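Local coordinates for oligopeptide ABC transporter, periplasmic oligopeptide-binding protein, putative (Thermotoga maritima MSB8, PDB 5IPW) that probably binds oligopeptides outside the cell membrane and hands them to an ABC transporter for uptake, at residues Glu46-Gln51 with Tyr260-Asp265; Arg440-Val445 with Glu469-Glu474; Ile507-Glu512 with Glu550-Leu555; Gly325-Lys330 with Arg606-Phe611. One frame throughout, in Å; residues are numbered along the deposited sequence.

Interaction 1: Glu46-Gln51 with Tyr260-Asp265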
# COMPACT_ATOMS: atom_id res chain seq x y z
N GLU A 46 -10.89 -12.61 -25.44
CA GLU A 46 -11.18 -11.26 -25.01
C GLU A 46 -10.05 -10.76 -24.08
O GLU A 46 -10.18 -10.80 -22.85
CB GLU A 46 -12.53 -11.21 -24.29
CG GLU A 46 -13.73 -11.65 -25.14
CD GLU A 46 -15.06 -11.28 -24.49
OE1 GLU A 46 -15.75 -10.38 -25.01
OE2 GLU A 46 -15.41 -11.89 -23.46
N PRO A 47 -8.93 -10.29 -24.67
CA PRO A 47 -7.83 -9.77 -23.86
C PRO A 47 -8.20 -8.51 -23.09
O PRO A 47 -9.12 -7.80 -23.49
CB PRO A 47 -6.75 -9.44 -24.91
CG PRO A 47 -7.51 -9.21 -26.17
CD PRO A 47 -8.64 -10.19 -26.12
N LEU A 48 -7.50 -8.25 -22.00
CA LEU A 48 -7.63 -6.97 -21.31
C LEU A 48 -7.13 -5.89 -22.25
O LEU A 48 -6.22 -6.11 -23.03
CB LEU A 48 -6.84 -6.98 -20.00
CG LEU A 48 -6.76 -5.67 -19.22
CD1 LEU A 48 -8.12 -5.19 -18.76
CD2 LEU A 48 -5.85 -5.83 -18.02
N VAL A 49 -7.76 -4.72 -22.20
CA VAL A 49 -7.40 -3.61 -23.07
C VAL A 49 -6.88 -2.50 -22.20
O VAL A 49 -7.53 -2.08 -21.25
CB VAL A 49 -8.60 -3.12 -23.90
CG1 VAL A 49 -8.18 -1.98 -24.83
CG2 VAL A 49 -9.18 -4.27 -24.71
N VAL A 50 -5.68 -2.02 -22.53
CA VAL A 50 -4.98 -1.09 -21.67
C VAL A 50 -4.77 0.23 -22.39
O VAL A 50 -4.28 0.25 -23.50
CB VAL A 50 -3.64 -1.69 -21.25
CG1 VAL A 50 -2.81 -0.69 -20.44
CG2 VAL A 50 -3.91 -2.94 -20.44
N GLN A 51 -5.18 1.32 -21.75
CA GLN A 51 -4.94 2.63 -22.32
C GLN A 51 -3.64 3.19 -21.76
O GLN A 51 -3.46 3.27 -20.55
CB GLN A 51 -6.08 3.59 -22.03
CG GLN A 51 -5.93 4.91 -22.76
CD GLN A 51 -7.00 5.88 -22.36
OE1 GLN A 51 -8.20 5.58 -22.49
NE2 GLN A 51 -6.60 7.05 -21.86
N TYR A 260 2.65 -15.42 -24.08
CA TYR A 260 1.21 -15.67 -23.93
C TYR A 260 0.51 -14.62 -23.07
O TYR A 260 -0.60 -14.85 -22.58
CB TYR A 260 1.00 -17.06 -23.32
CG TYR A 260 1.37 -18.15 -24.28
CD1 TYR A 260 0.47 -18.56 -25.26
CD2 TYR A 260 2.62 -18.75 -24.25
CE1 TYR A 260 0.79 -19.55 -26.17
CE2 TYR A 260 2.96 -19.74 -25.16
CZ TYR A 260 2.04 -20.13 -26.12
OH TYR A 260 2.33 -21.12 -27.05
N PHE A 261 1.14 -13.46 -22.89
CA PHE A 261 0.52 -12.41 -22.07
C PHE A 261 -0.80 -11.97 -22.70
O PHE A 261 -0.91 -11.88 -23.93
CB PHE A 261 1.44 -11.21 -21.85
CG PHE A 261 0.99 -10.32 -20.73
CD1 PHE A 261 0.86 -10.83 -19.45
CD2 PHE A 261 0.66 -9.00 -20.96
CE1 PHE A 261 0.41 -10.03 -18.41
CE2 PHE A 261 0.22 -8.19 -19.92
CZ PHE A 261 0.10 -8.70 -18.65
N TRP A 262 -1.76 -11.66 -21.84
CA TRP A 262 -3.19 -11.68 -22.17
C TRP A 262 -3.81 -10.30 -22.22
O TRP A 262 -5.03 -10.18 -22.22
CB TRP A 262 -3.94 -12.53 -21.13
CG TRP A 262 -3.36 -12.37 -19.78
CD1 TRP A 262 -2.38 -13.13 -19.22
CD2 TRP A 262 -3.66 -11.33 -18.85
NE1 TRP A 262 -2.06 -12.64 -17.98
CE2 TRP A 262 -2.83 -11.54 -17.72
CE3 TRP A 262 -4.54 -10.26 -18.84
CZ2 TRP A 262 -2.86 -10.71 -16.61
CZ3 TRP A 262 -4.57 -9.43 -17.73
CH2 TRP A 262 -3.74 -9.66 -16.63
N ALA A 263 -2.99 -9.26 -22.24
CA ALA A 263 -3.50 -7.90 -22.36
C ALA A 263 -2.90 -7.25 -23.58
O ALA A 263 -1.80 -7.58 -23.98
CB ALA A 263 -3.16 -7.09 -21.13
N VAL A 264 -3.65 -6.32 -24.16
CA VAL A 264 -3.19 -5.54 -25.30
C VAL A 264 -3.43 -4.05 -25.09
O VAL A 264 -4.10 -3.62 -24.15
CB VAL A 264 -3.89 -5.97 -26.60
CG1 VAL A 264 -3.68 -7.46 -26.87
CG2 VAL A 264 -5.38 -5.66 -26.57
N ASP A 265 -2.82 -3.29 -25.98
CA ASP A 265 -3.06 -1.87 -26.22
C ASP A 265 -4.42 -1.55 -26.74
O ASP A 265 -5.12 -2.41 -27.27
CB ASP A 265 -2.16 -1.45 -27.39
CG ASP A 265 -0.99 -0.71 -26.97
OD1 ASP A 265 -0.82 -0.58 -25.74
OD2 ASP A 265 -0.25 -0.27 -27.85
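Leu48 lies between Trp262 and Val264 and bonds to both through its backbone, which sets the register of a parallel beta pair. Strand 48-51 is the middle strand of a small three-stranded mixed sheet. Strand 263-265 flanks it on one side and strand 2-4, antiparallel, on the other. The two strand segments run in the same general direction, with 39° between them.

Three backbone hydrogen bonds hold the pair. Leu48 N donates to Trp262 O at 3.1 Å. Val264 N donates to Leu48 O at 2.8 Å in a nearly straight bond, 171° at the hydrogen. Val50 N donates to Val264 O at 2.8 Å. A CA-H...O contact adds to these, from Ala263 CA to Leu48 O at 3.3 Å.

The apolar contacts fall on two faces of the sheet. On the face of Leu48 and Ala263, the two CB atoms are 3.9 Å apart. Leu48 CG is anti to its backbone N (chi1 174°), and CD2 meets the Trp262 ring at its edge, 3.8 Å from CZ3. The Leu48 and Trp262 side chains lie side by side and point the same way. Pro96 and Leu98 of strand 94-105 pack against Leu48 and Trp262 respectively. Trp262 NE1 is satisfied by Leu239 O.

Val49 and Val264 point to the other face. Pro7 of helix 7-14 touches both Pro47 and Val49. The contact is wholly buried. Pro47 CB packs 4.1 Å from Val264 CG1.

Interaction 2: Arg440-Val445 with Glu469-Glu474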
# COMPACT_ATOMS: atom_id res chain seq x y z
N ARG A 440 2.50 22.12 31.98
CA ARG A 440 3.69 21.43 31.51
C ARG A 440 3.37 19.96 31.27
O ARG A 440 2.57 19.36 31.99
CB ARG A 440 4.81 21.56 32.54
CG ARG A 440 6.06 20.74 32.24
CD ARG A 440 7.15 20.96 33.28
NE ARG A 440 8.36 20.20 32.97
CZ ARG A 440 9.56 20.39 33.54
NH1 ARG A 440 9.74 21.33 34.46
NH2 ARG A 440 10.58 19.64 33.16
N PHE A 441 4.00 19.40 30.25
CA PHE A 441 3.99 17.96 30.04
C PHE A 441 5.17 17.55 29.18
O PHE A 441 5.84 18.40 28.59
CB PHE A 441 2.67 17.49 29.42
CG PHE A 441 2.35 18.12 28.11
CD1 PHE A 441 1.73 19.36 28.06
CD2 PHE A 441 2.64 17.47 26.91
CE1 PHE A 441 1.41 19.95 26.84
CE2 PHE A 441 2.32 18.06 25.69
CZ PHE A 441 1.71 19.30 25.66
N THR A 442 5.42 16.25 29.14
CA THR A 442 6.56 15.70 28.41
C THR A 442 6.10 15.04 27.12
O THR A 442 5.16 14.24 27.11
CB THR A 442 7.32 14.68 29.28
OG1 THR A 442 8.06 15.38 30.29
CG2 THR A 442 8.29 13.85 28.45
N ILE A 443 6.77 15.38 26.02
CA ILE A 443 6.55 14.73 24.74
C ILE A 443 7.49 13.55 24.65
O ILE A 443 8.71 13.70 24.76
CB ILE A 443 6.82 15.68 23.55
CG1 ILE A 443 5.86 16.87 23.59
CG2 ILE A 443 6.68 14.93 22.23
CD1 ILE A 443 6.22 17.98 22.64
N THR A 444 6.92 12.37 24.47
CA THR A 444 7.68 11.14 24.36
C THR A 444 7.86 10.79 22.89
O THR A 444 6.88 10.68 22.15
CB THR A 444 6.94 9.98 25.04
OG1 THR A 444 6.60 10.36 26.38
CG2 THR A 444 7.82 8.72 25.06
N VAL A 445 9.11 10.60 22.49
CA VAL A 445 9.43 10.17 21.13
C VAL A 445 10.42 9.02 21.16
O VAL A 445 10.97 8.69 22.21
CB VAL A 445 10.04 11.32 20.29
CG1 VAL A 445 9.19 12.57 20.41
CG2 VAL A 445 11.47 11.63 20.73
N GLU A 469 8.89 19.38 27.44
CA GLU A 469 10.23 18.82 27.30
C GLU A 469 10.12 17.59 26.42
O GLU A 469 9.03 17.07 26.18
CB GLU A 469 10.81 18.42 28.66
CG GLU A 469 10.92 19.56 29.67
CD GLU A 469 11.85 20.67 29.22
OE1 GLU A 469 12.73 20.44 28.36
OE2 GLU A 469 11.70 21.80 29.75
N ILE A 470 11.27 17.13 25.94
CA ILE A 470 11.33 16.05 24.97
C ILE A 470 12.16 14.91 25.54
O ILE A 470 13.34 15.08 25.81
CB ILE A 470 11.99 16.54 23.66
CG1 ILE A 470 11.25 17.76 23.08
CG2 ILE A 470 12.08 15.42 22.64
CD1 ILE A 470 9.77 17.54 22.80
N GLU A 471 11.53 13.75 25.72
CA GLU A 471 12.28 12.55 26.10
C GLU A 471 12.35 11.60 24.91
O GLU A 471 11.34 11.30 24.26
CB GLU A 471 11.71 11.87 27.36
CG GLU A 471 10.33 11.24 27.24
CD GLU A 471 9.88 10.53 28.53
OE1 GLU A 471 8.82 9.86 28.50
OE2 GLU A 471 10.57 10.63 29.56
N ASN A 472 13.57 11.16 24.61
CA ASN A 472 13.82 10.23 23.53
C ASN A 472 14.09 8.86 24.14
O ASN A 472 15.12 8.65 24.77
CB ASN A 472 15.02 10.68 22.71
CG ASN A 472 15.32 9.76 21.55
OD1 ASN A 472 14.42 9.33 20.83
ND2 ASN A 472 16.59 9.44 21.35
N LEU A 473 13.15 7.94 23.97
CA LEU A 473 13.27 6.62 24.56
C LEU A 473 13.69 5.59 23.53
O LEU A 473 13.37 5.72 22.35
CB LEU A 473 11.95 6.18 25.20
CG LEU A 473 11.25 7.19 26.10
CD1 LEU A 473 9.97 6.59 26.67
CD2 LEU A 473 12.17 7.67 27.22
N GLU A 474 14.40 4.58 23.99
CA GLU A 474 14.70 3.41 23.18
C GLU A 474 13.38 2.70 22.77
O GLU A 474 12.43 2.64 23.54
CB GLU A 474 15.66 2.50 23.96
CG GLU A 474 15.86 1.11 23.40
CD GLU A 474 14.92 0.09 24.00
OE1 GLU A 474 14.70 0.12 25.24
OE2 GLU A 474 14.39 -0.74 23.24
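Thr444 and Glu471 run side by side on one face of the sheet. Glu471 CG sits between its backbone N and carbonyl carbon (chi1 67°), and the chain is extended beyond it. This brings OE1 to 3.1 Å from Thr444 OG1. Arg481 forms a long, weak ion pair with the same carboxylate. Thr442 crosses Glu471 at about a right angle, with CG2 3.5 Å from Glu471 CG. Just past the strand, Leu473 CD1 reaches Thr444 CG2.

The two strands belong to a beta-alpha-beta unit. Strand 440-445 leads into helix 448-462 and then into strand 467-472, at the edge of a five-stranded sheet. The strands pair in parallel. Ile443 N donates to Glu469 O at 2.8 Å, and Ile443 O accepts from Glu471 N at 3.0 Å. Val445 repeats the pattern with Glu471 O and Leu473 N.

On the helix side, Ile443 and Ile470 point the same way. Ile470 CG1 is anti to its carbonyl carbon (chi1 -57°). Its CD1 touches Ile443 CB and CD1, both at 3.6 Å. Trp461 of the helix packs on Ile443.

At the strand start, Arg440 NH2 lies 3.5 Å from Glu469 CG. Glu469 OE2 stands over one guanidinium face, 4.2 Å from NH2. The oxygen lies well out of the guanidinium plane, so charge but no N-H links it to Arg440; OE2 bonds to Trp467 NE1.

Interaction 3: Ile507-Glu512 with Glu550-Leu555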
# COMPACT_ATOMS: atom_id res chain seq x y z
N ILE A 507 -7.32 5.21 11.74
CA ILE A 507 -8.55 5.96 11.55
C ILE A 507 -9.63 5.42 12.47
O ILE A 507 -10.35 6.20 13.10
CB ILE A 507 -9.00 5.93 10.07
CG1 ILE A 507 -8.30 7.02 9.26
CG2 ILE A 507 -10.49 6.19 9.94
CD1 ILE A 507 -6.80 7.10 9.45
N PHE A 508 -9.72 4.10 12.56
CA PHE A 508 -10.82 3.45 13.27
C PHE A 508 -10.37 2.73 14.53
O PHE A 508 -9.63 1.74 14.46
CB PHE A 508 -11.51 2.47 12.34
CG PHE A 508 -12.07 3.11 11.11
CD1 PHE A 508 -13.17 3.95 11.20
CD2 PHE A 508 -11.49 2.90 9.87
CE1 PHE A 508 -13.69 4.56 10.08
CE2 PHE A 508 -12.01 3.51 8.74
CZ PHE A 508 -13.11 4.34 8.84
N PRO A 509 -10.82 3.21 15.71
CA PRO A 509 -10.57 2.47 16.94
C PRO A 509 -11.14 1.07 16.89
O PRO A 509 -12.25 0.88 16.39
CB PRO A 509 -11.29 3.31 17.99
CG PRO A 509 -11.23 4.70 17.45
CD PRO A 509 -11.37 4.55 15.97
N GLY A 510 -10.37 0.10 17.38
CA GLY A 510 -10.82 -1.29 17.46
C GLY A 510 -11.05 -1.98 16.12
O GLY A 510 -11.80 -2.96 16.05
N SER A 511 -10.43 -1.47 15.06
CA SER A 511 -10.50 -2.13 13.76
C SER A 511 -9.42 -3.21 13.63
O SER A 511 -9.49 -4.05 12.73
CB SER A 511 -10.34 -1.11 12.64
OG SER A 511 -9.13 -0.40 12.79
N GLU A 512 -8.44 -3.19 14.53
CA GLU A 512 -7.36 -4.19 14.54
C GLU A 512 -7.06 -4.63 15.97
O GLU A 512 -7.46 -3.98 16.93
CB GLU A 512 -6.09 -3.62 13.87
CG GLU A 512 -6.28 -3.16 12.43
CD GLU A 512 -4.96 -2.88 11.71
OE1 GLU A 512 -4.10 -3.77 11.68
OE2 GLU A 512 -4.79 -1.76 11.17
N GLU A 550 -18.28 10.13 22.90
CA GLU A 550 -19.27 9.38 22.12
C GLU A 550 -18.90 9.34 20.63
O GLU A 550 -19.22 8.38 19.92
CB GLU A 550 -20.66 10.01 22.30
CG GLU A 550 -21.81 9.08 21.98
CD GLU A 550 -21.83 7.84 22.85
OE1 GLU A 550 -21.50 7.95 24.05
OE2 GLU A 550 -22.18 6.75 22.35
N VAL A 551 -18.22 10.38 20.18
CA VAL A 551 -17.77 10.48 18.80
C VAL A 551 -16.75 9.37 18.45
O VAL A 551 -16.63 8.99 17.28
CB VAL A 551 -17.22 11.90 18.53
CG1 VAL A 551 -15.88 12.12 19.21
CG2 VAL A 551 -17.15 12.17 17.04
N VAL A 552 -16.03 8.86 19.45
CA VAL A 552 -15.14 7.71 19.26
C VAL A 552 -15.94 6.43 19.02
O VAL A 552 -15.65 5.68 18.10
CB VAL A 552 -14.18 7.52 20.46
CG1 VAL A 552 -13.41 6.22 20.35
CG2 VAL A 552 -13.21 8.69 20.55
N TYR A 553 -16.94 6.19 19.86
CA TYR A 553 -17.82 5.03 19.67
C TYR A 553 -18.48 5.04 18.30
O TYR A 553 -18.87 3.99 17.78
CB TYR A 553 -18.92 4.98 20.74
CG TYR A 553 -18.50 4.54 22.13
CD1 TYR A 553 -17.46 3.63 22.33
CD2 TYR A 553 -19.18 5.01 23.25
CE1 TYR A 553 -17.10 3.22 23.61
CE2 TYR A 553 -18.83 4.61 24.53
CZ TYR A 553 -17.79 3.71 24.70
OH TYR A 553 -17.43 3.31 25.97
N ARG A 554 -18.61 6.23 17.72
CA ARG A 554 -19.20 6.41 16.40
C ARG A 554 -18.25 5.91 15.30
O ARG A 554 -18.67 5.19 14.39
CB ARG A 554 -19.57 7.88 16.17
CG ARG A 554 -20.95 8.11 15.56
CD ARG A 554 -22.04 7.28 16.24
NE ARG A 554 -21.87 7.18 17.69
CZ ARG A 554 -22.37 6.21 18.46
NH1 ARG A 554 -23.10 5.23 17.94
NH2 ARG A 554 -22.14 6.23 19.77
N LEU A 555 -16.98 6.30 15.39
CA LEU A 555 -15.95 5.82 14.46
C LEU A 555 -15.89 4.30 14.38
O LEU A 555 -15.59 3.75 13.33
CB LEU A 555 -14.57 6.36 14.84
CG LEU A 555 -14.26 7.79 14.40
CD1 LEU A 555 -12.97 8.26 15.05
CD2 LEU A 555 -14.15 7.89 12.89
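Pro509 and Leu555 meet in the tightly packed part of this contact, where a loop meets the first turns of helix 550-564. Pro509 CD lies 3.8 Å from Leu555 CB. The proline ring crosses the leucine side chain obliquely. One turn back along the helix, Val552 meets the same ring with CG1, the branch anti to its backbone N (chi1 172°), 3.9 Å from Pro509 CG.

Leu555 also reaches the residues before the proline. Its CD1 is 3.9 Å from Ile507 O, a carbonyl that accepts a hydrogen bond from His582. Phe508 comes in beside the helix backbone. Leu555 O lies at the edge of its ring, near the ring plane, 3.2 Å from CD1. Ile507 CG2 sits over the centre of one face of that ring. Met575 and Ala578 of helix 568-584 add to the packing around Phe508. All five touching residues are buried, and no hydrogen bond joins the two segments.

The looser side begins past Pro509. There the loop leaves residues 550-555 and meets later turns of the helix: Ser511 touches Tyr559, and Gly510 O bonds weakly with Tyr560 OH. Gly510 and Ser511 are partly exposed. Ser511 OG folds back to donate to Phe508 O at 2.8 Å. Glu550 is exposed and pairs within its own helix. Its OE2 makes a salt bridge to Arg554 NH2, in the guanidinium plane at its edge.

The loop contains a type II beta turn from Phe508 to Ser511. Proline in its second position and glycine, with positive phi, in its third are the classic pattern for this turn.

Interaction 4: Gly325-Lys330 with Arg606-Phe611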
# COMPACT_ATOMS: atom_id res chain seq x y z
N GLY A 325 20.68 12.27 -18.69
CA GLY A 325 19.69 11.97 -19.73
C GLY A 325 18.40 11.35 -19.18
O GLY A 325 17.82 10.46 -19.81
N TYR A 326 17.95 11.84 -18.03
CA TYR A 326 16.77 11.31 -17.37
C TYR A 326 16.00 12.42 -16.69
O TYR A 326 16.45 13.56 -16.64
CB TYR A 326 17.16 10.23 -16.34
CG TYR A 326 17.96 10.74 -15.15
CD1 TYR A 326 17.32 11.31 -14.06
CD2 TYR A 326 19.35 10.64 -15.13
CE1 TYR A 326 18.05 11.77 -12.98
CE2 TYR A 326 20.09 11.10 -14.05
CZ TYR A 326 19.44 11.67 -12.98
OH TYR A 326 20.18 12.14 -11.92
N ARG A 327 14.83 12.08 -16.16
CA ARG A 327 14.02 13.03 -15.41
C ARG A 327 13.68 12.43 -14.06
O ARG A 327 13.67 11.21 -13.90
CB ARG A 327 12.74 13.40 -16.18
CG ARG A 327 11.75 12.26 -16.40
CD ARG A 327 10.81 12.59 -17.56
NE ARG A 327 9.85 11.53 -17.85
CZ ARG A 327 10.16 10.36 -18.42
NH1 ARG A 327 11.42 10.08 -18.74
NH2 ARG A 327 9.21 9.47 -18.66
N VAL A 328 13.45 13.31 -13.09
CA VAL A 328 13.10 12.90 -11.74
C VAL A 328 11.60 13.05 -11.57
O VAL A 328 11.05 14.14 -11.72
CB VAL A 328 13.83 13.75 -10.68
CG1 VAL A 328 13.31 13.44 -9.29
CG2 VAL A 328 15.33 13.50 -10.74
N LEU A 329 10.95 11.94 -11.23
CA LEU A 329 9.51 11.93 -11.07
C LEU A 329 9.18 12.22 -9.61
O LEU A 329 9.67 11.53 -8.70
CB LEU A 329 8.93 10.59 -11.53
CG LEU A 329 9.24 10.31 -13.01
CD1 LEU A 329 9.07 8.84 -13.33
CD2 LEU A 329 8.38 11.16 -13.92
N LYS A 330 8.35 13.23 -9.40
CA LYS A 330 8.02 13.72 -8.06
C LYS A 330 6.90 12.90 -7.44
O LYS A 330 5.85 13.43 -7.09
CB LYS A 330 7.61 15.21 -8.11
CG LYS A 330 8.75 16.20 -7.91
CD LYS A 330 9.49 16.51 -9.19
CE LYS A 330 10.75 17.33 -8.92
NZ LYS A 330 11.60 17.43 -10.13
N ARG A 606 9.16 5.73 -21.51
CA ARG A 606 7.88 6.42 -21.59
C ARG A 606 6.73 5.67 -20.95
O ARG A 606 6.91 4.55 -20.49
CB ARG A 606 7.59 6.73 -23.06
CG ARG A 606 8.46 7.84 -23.60
CD ARG A 606 8.03 9.17 -23.00
NE ARG A 606 9.16 9.96 -22.53
CZ ARG A 606 9.05 11.11 -21.87
NH1 ARG A 606 7.86 11.62 -21.57
NH2 ARG A 606 10.15 11.75 -21.50
N ASN A 607 5.56 6.31 -20.94
CA ASN A 607 4.34 5.79 -20.30
C ASN A 607 4.50 5.65 -18.78
O ASN A 607 3.82 4.83 -18.16
CB ASN A 607 3.88 4.47 -20.94
CG ASN A 607 3.06 4.67 -22.22
OD1 ASN A 607 2.60 5.76 -22.53
ND2 ASN A 607 2.88 3.60 -22.96
N VAL A 608 5.39 6.45 -18.20
CA VAL A 608 5.57 6.49 -16.75
C VAL A 608 4.84 7.72 -16.23
O VAL A 608 5.10 8.82 -16.70
CB VAL A 608 7.06 6.59 -16.35
CG1 VAL A 608 7.22 6.46 -14.85
CG2 VAL A 608 7.89 5.50 -17.04
N PRO A 609 3.92 7.54 -15.26
CA PRO A 609 3.15 8.66 -14.72
C PRO A 609 4.00 9.73 -14.04
O PRO A 609 4.90 9.40 -13.27
CB PRO A 609 2.22 8.01 -13.68
CG PRO A 609 2.24 6.57 -13.97
CD PRO A 609 3.54 6.26 -14.65
N GLU A 610 3.67 10.99 -14.30
CA GLU A 610 4.37 12.12 -13.71
C GLU A 610 4.20 12.11 -12.20
O GLU A 610 5.18 12.19 -11.45
CB GLU A 610 3.82 13.42 -14.29
CG GLU A 610 4.74 14.61 -14.11
CD GLU A 610 4.15 15.91 -14.66
OE1 GLU A 610 4.39 16.97 -14.04
OE2 GLU A 610 3.44 15.88 -15.69
N PHE A 611 2.96 11.99 -11.75
CA PHE A 611 2.63 11.98 -10.32
C PHE A 611 2.12 10.60 -9.93
O PHE A 611 1.51 9.89 -10.73
CB PHE A 611 1.56 13.03 -10.01
CG PHE A 611 1.91 14.42 -10.50
CD1 PHE A 611 2.80 15.22 -9.79
CD2 PHE A 611 1.36 14.91 -11.68
CE1 PHE A 611 3.12 16.49 -10.24
CE2 PHE A 611 1.68 16.18 -12.13
CZ PHE A 611 2.56 16.97 -11.41
O HOH W 1 6.29 8.82 -19.01
O HOH W 2 7.07 14.49 -11.61
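Arg327 and Arg606 stack flat in a contact of side-chain packing and water bridges, with no direct hydrogen bond between the segments. It sits where strand 326-333 faces the loop between strands 605-606 and 613-614.

The two guanidinium planes are 10° apart and their centres 3.7 Å apart. Arg606 NH2 lies over the centre of the Arg327 group, and Arg327 NH2 over that of Arg606. Arg327 CG stands between its backbone N and carbonyl carbon (chi1 65°), and the chain runs extended to NE. Arg606 bends at chi2 and chi3 to meet it. Both groups are probably positively charged, and nearby acceptors would offset the repulsion. Glu54 forms a salt bridge with Arg606, and Asn603 O accepts from its NH2. Lys602 O and Phe605 O accept from Arg327.

Two waters join the segments. Water 1 donates to Val608 O at 2.6 Å and weakly accepts from Arg327 NH2 at 3.0 Å, lying at the edge of that guanidinium and in its plane. Water 2 accepts from Lys330 N at 2.8 Å and donates to Glu610 O at 3.0 Å.

Leu329 adds the apolar packing. Its CD1 meets Val608 CG1 at 3.4 Å, the side chains crossing at about a right angle. Leu329 CD2 lies 4.0 Å from Pro609 O, which accepts a hydrogen bond from Trp331.

The loop thus runs beside strand 326-333 in roughly the same direction, bridged by water, before strand 613-614 joins that strand as a parallel partner in a mixed four-stranded sheet.

How the interactions relate
The four contacts are separate in space, and none touches another. Interaction 1 comes first in the sequence. Interactions 2 and 3 follow one another within the 275 residues between the two segments of interaction 4. Interactions 1 and 4 are neighbours, their nearest atoms about 6 Å apart. Interactions 2 and 3 have centres 27 Å apart, and both lie across the chain's centre from interaction 1. The centres of interactions 1 and 2 are 55 Å apart. Interactions 1, 2 and 4 involve three different sheets, and interaction 3 joins a loop to a helix. This layout is consistent with the two-lobed fold of solute-binding proteins.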